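PDB 6D9N: organic hydroperoxide resistance protein from Elizabethkingia anophelis NUHP1, which probably protects the cell from organic hydroperoxides by reducing them through a pair of reactive cysteines, as in other Ohr proteins of the OsmC/Ohr family. Local coordinates for residues L106-P111 with D120-A125. Numbering follows the deposited sequence.
Sequences LHANIP and DLIEKA
Ala108 and Ile110 meet Leu121 and Ile122 where the end of strand 100-109 and the loop after it pack against helix 115-128. Every touch across the contact is between aliphatic carbons, and no hydrogen bond links the two segments. CB of Ala108 abuts the branch methyl CG2 of Ile122 at 3.8 Å; consistent with the small side chain, the CA atoms of Ala108 and Ile122 come within 7.6 Å. Ile110 reaches farther, with CD1 trans to CA about the CB-CG1 bond (chi2 170°), which carries the methyl out toward the helix, where it touches two neighbouring residues. This CD1 rests against CD1 of Leu121 at 4.0 Å and CB of Leu121 at 4.1 Å, the two side chains running obliquely to each other. It also reaches CG2 of Ile122 at 4.2 Å, so that one Ile122 methyl bridges Ala108 and Ile110. In Ile122, CG1 sits between the backbone N and the carbonyl carbon (chi1 61°), which leaves CG2 to face the strand. All four touching residues are buried. Leu121 also packs on Val73 of helix 54-77, and Ile122 on Leu143 and Val145 of strand 141-146. The polar residues of the strand point the other way: His107 and Asn109 turn from the helix, and both hydrogen-bond Ser146 OG. Strands 100-109 and 141-146 are parallel neighbours joined by a beta-alpha-beta crossover, whose helix 115-128 covers one face of the mixed sheet 85-94, 100-109, 141-146 in the alpha+beta fold of the OsmC/Ohr family.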
ATOM      1  N   LEU B 106       8.455   0.231  11.269  1.00 10.59           N
ATOM      2  CA  LEU B 106       7.358   1.079  11.729  1.00 10.31           C
ATOM      3  C   LEU B 106       7.689   1.578  13.118  1.00 10.16           C
ATOM      4  O   LEU B 106       8.163   0.804  13.963  1.00 12.24           O
ATOM      5  CB  LEU B 106       6.082   0.296  11.958  1.00 13.66           C
ATOM      6  CG  LEU B 106       5.272  -0.345  10.872  1.00 15.40           C
ATOM      7  CD1 LEU B 106       4.010  -0.952  11.480  1.00 13.99           C
ATOM      8  CD2 LEU B 106       4.891   0.689   9.841  1.00 16.87           C
ATOM      9  N   HIS B 107       7.437   2.849  13.374  1.00  9.88           N
ATOM     10  CA  HIS B 107       7.652   3.374  14.711  1.00 10.79           C
ATOM     11  C   HIS B 107       6.473   4.260  15.068  1.00 10.52           C
ATOM     12  O   HIS B 107       6.062   5.122  14.283  1.00 12.23           O
ATOM     13  CB  HIS B 107       8.904   4.214  14.763  1.00 11.84           C
ATOM     14  CG  HIS B 107       9.144   4.749  16.133  1.00 12.40           C
ATOM     15  ND1 HIS B 107       9.721   3.991  17.138  1.00 13.04           N
ATOM     16  CD2 HIS B 107       8.791   5.925  16.712  1.00 12.94           C
ATOM     17  CE1 HIS B 107       9.769   4.699  18.252  1.00 12.87           C
ATOM     18  NE2 HIS B 107       9.213   5.878  18.020  1.00 13.20           N
ATOM     19  N   ALA B 108       5.901   4.034  16.251  1.00  9.29           N
ATOM     20  CA  ALA B 108       4.798   4.851  16.747  1.00  9.45           C
ATOM     21  C   ALA B 108       5.275   5.648  17.947  1.00  9.48           C
ATOM     22  O   ALA B 108       6.020   5.126  18.786  1.00 11.01           O
ATOM     23  CB  ALA B 108       3.592   3.999  17.174  1.00 10.81           C
ATOM     24  N   ASN B 109       4.790   6.882  18.044  1.00  9.36           N
ATOM     25  CA  ASN B 109       4.990   7.684  19.242  1.00  9.14           C
ATOM     26  C   ASN B 109       3.644   8.042  19.849  1.00  8.90           C
ATOM     27  O   ASN B 109       2.760   8.555  19.154  1.00  9.20           O
ATOM     28  CB  ASN B 109       5.776   8.960  18.966  1.00 10.12           C
ATOM     29  CG  ASN B 109       6.107   9.686  20.248  1.00 10.26           C
ATOM     30  OD1 ASN B 109       6.956   9.245  21.011  1.00 11.00           O
ATOM     31  ND2 ASN B 109       5.416  10.771  20.521  1.00 10.89           N
ATOM     32  N   ILE B 110       3.518   7.818  21.153  1.00  8.93           N
ATOM     33  CA  ILE B 110       2.259   8.062  21.872  1.00  9.30           C
ATOM     34  C   ILE B 110       2.582   8.935  23.075  1.00  9.22           C
ATOM     35  O   ILE B 110       3.040   8.419  24.115  1.00 10.23           O
ATOM     36  CB  ILE B 110       1.593   6.745  22.316  1.00  9.20           C
ATOM     37  CG1 ILE B 110       1.465   5.759  21.151  1.00  9.67           C
ATOM     38  CG2 ILE B 110       0.221   7.047  22.948  1.00  9.89           C
ATOM     39  CD1 ILE B 110       1.036   4.343  21.578  1.00 10.78           C
ATOM     40  N   PRO B 111       2.381  10.253  22.993  1.00  9.25           N
ATOM     41  CA  PRO B 111       2.705  11.105  24.144  1.00 10.07           C
ATOM     42  C   PRO B 111       1.754  10.846  25.294  1.00 10.51           C
ATOM     43  O   PRO B 111       0.570  10.555  25.100  1.00 10.90           O
ATOM     44  CB  PRO B 111       2.464  12.525  23.613  1.00 11.14           C
ATOM     45  CG  PRO B 111       2.467  12.390  22.111  1.00 10.53           C
ATOM     46  CD  PRO B 111       1.898  11.030  21.826  1.00  9.99           C
ATOM     47  N   ASP B 120       1.066  -2.010  25.012  1.00 11.61           N
ATOM     48  CA  ASP B 120      -0.240  -2.650  24.847  1.00 12.61           C
ATOM     49  C   ASP B 120      -0.997  -2.049  23.664  1.00 11.14           C
ATOM     50  O   ASP B 120      -1.643  -2.772  22.895  1.00 12.14           O
ATOM     51  CB  ASP B 120      -1.062  -2.493  26.138  1.00 15.56           C
ATOM     52  CG  ASP B 120      -0.496  -3.286  27.324  1.00 19.41           C
ATOM     53  OD1 ASP B 120       0.344  -4.197  27.133  1.00 21.25           O
ATOM     54  OD2 ASP B 120      -0.924  -2.993  28.453  1.00 21.12           O
ATOM     55  N   LEU B 121      -0.945  -0.731  23.521  1.00 10.94           N
ATOM     56  CA  LEU B 121      -1.673  -0.066  22.452  1.00 10.19           C
ATOM     57  C   LEU B 121      -1.146  -0.485  21.086  1.00 10.40           C
ATOM     58  O   LEU B 121      -1.942  -0.795  20.181  1.00 10.87           O
ATOM     59  CB  LEU B 121      -1.607   1.456  22.621  1.00 10.14           C
ATOM     60  CG  LEU B 121      -2.378   1.984  23.840  1.00 11.27           C
ATOM     61  CD1 LEU B 121      -1.943   3.443  24.086  1.00 12.13           C
ATOM     62  CD2 LEU B 121      -3.887   1.865  23.622  1.00 12.10           C
ATOM     63  N   ILE B 122       0.189  -0.529  20.905  1.00 10.06           N
ATOM     64  CA  ILE B 122       0.681  -0.862  19.575  1.00 10.62           C
ATOM     65  C   ILE B 122       0.489  -2.333  19.268  1.00 10.76           C
ATOM     66  O   ILE B 122       0.327  -2.692  18.105  1.00 11.34           O
ATOM     67  CB  ILE B 122       2.144  -0.415  19.317  1.00 11.85           C
ATOM     68  CG1 ILE B 122       3.167  -1.076  20.275  1.00 12.26           C
ATOM     69  CG2 ILE B 122       2.241   1.108  19.219  1.00 13.01           C
ATOM     70  CD1 ILE B 122       4.502  -1.371  19.603  1.00 13.28           C
ATOM     71  N   GLU B 123       0.549  -3.209  20.274  1.00 11.58           N
ATOM     72  CA  GLU B 123       0.253  -4.615  20.044  1.00 13.06           C
ATOM     73  C   GLU B 123      -1.161  -4.776  19.479  1.00 12.02           C
ATOM     74  O   GLU B 123      -1.367  -5.518  18.507  1.00 12.27           O
ATOM     75  CB  GLU B 123       0.452  -5.379  21.365  1.00 16.44           C
ATOM     76  CG  GLU B 123       0.001  -6.839  21.323  1.00 20.76           C
ATOM     77  CD  GLU B 123       0.242  -7.586  22.636  1.00 25.37           C
ATOM     78  OE1 GLU B 123       0.619  -8.773  22.566  1.00 27.66           O
ATOM     79  OE2 GLU B 123       0.068  -7.001  23.731  1.00 27.00           O
ATOM     80  N   LYS B 124      -2.152  -4.083  20.068  1.00 10.95           N
ATOM     81  CA  LYS B 124      -3.512  -4.170  19.539  1.00 11.71           C
ATOM     82  C   LYS B 124      -3.599  -3.534  18.159  1.00 10.59           C
ATOM     83  O   LYS B 124      -4.258  -4.089  17.271  1.00 11.30           O
ATOM     84  CB  LYS B 124      -4.519  -3.526  20.517  1.00 15.09           C
ATOM     85  CG  LYS B 124      -4.775  -4.380  21.745  1.00 18.93           C
ATOM     86  CD  LYS B 124      -5.685  -3.704  22.745  1.00 22.30           C
ATOM     87  CE  LYS B 124      -5.869  -4.576  23.999  1.00 25.63           C
ATOM     88  NZ  LYS B 124      -6.423  -3.854  25.189  1.00 28.21           N
ATOM     89  N   ALA B 125      -2.991  -2.357  17.976  1.00 10.01           N
ATOM     90  CA  ALA B 125      -3.050  -1.694  16.680  1.00  9.53           C
ATOM     91  C   ALA B 125      -2.495  -2.576  15.574  1.00  9.10           C
ATOM     92  O   ALA B 125      -3.007  -2.568  14.454  1.00  9.73           O
ATOM     93  CB  ALA B 125      -2.279  -0.390  16.754  1.00 10.05           C
TER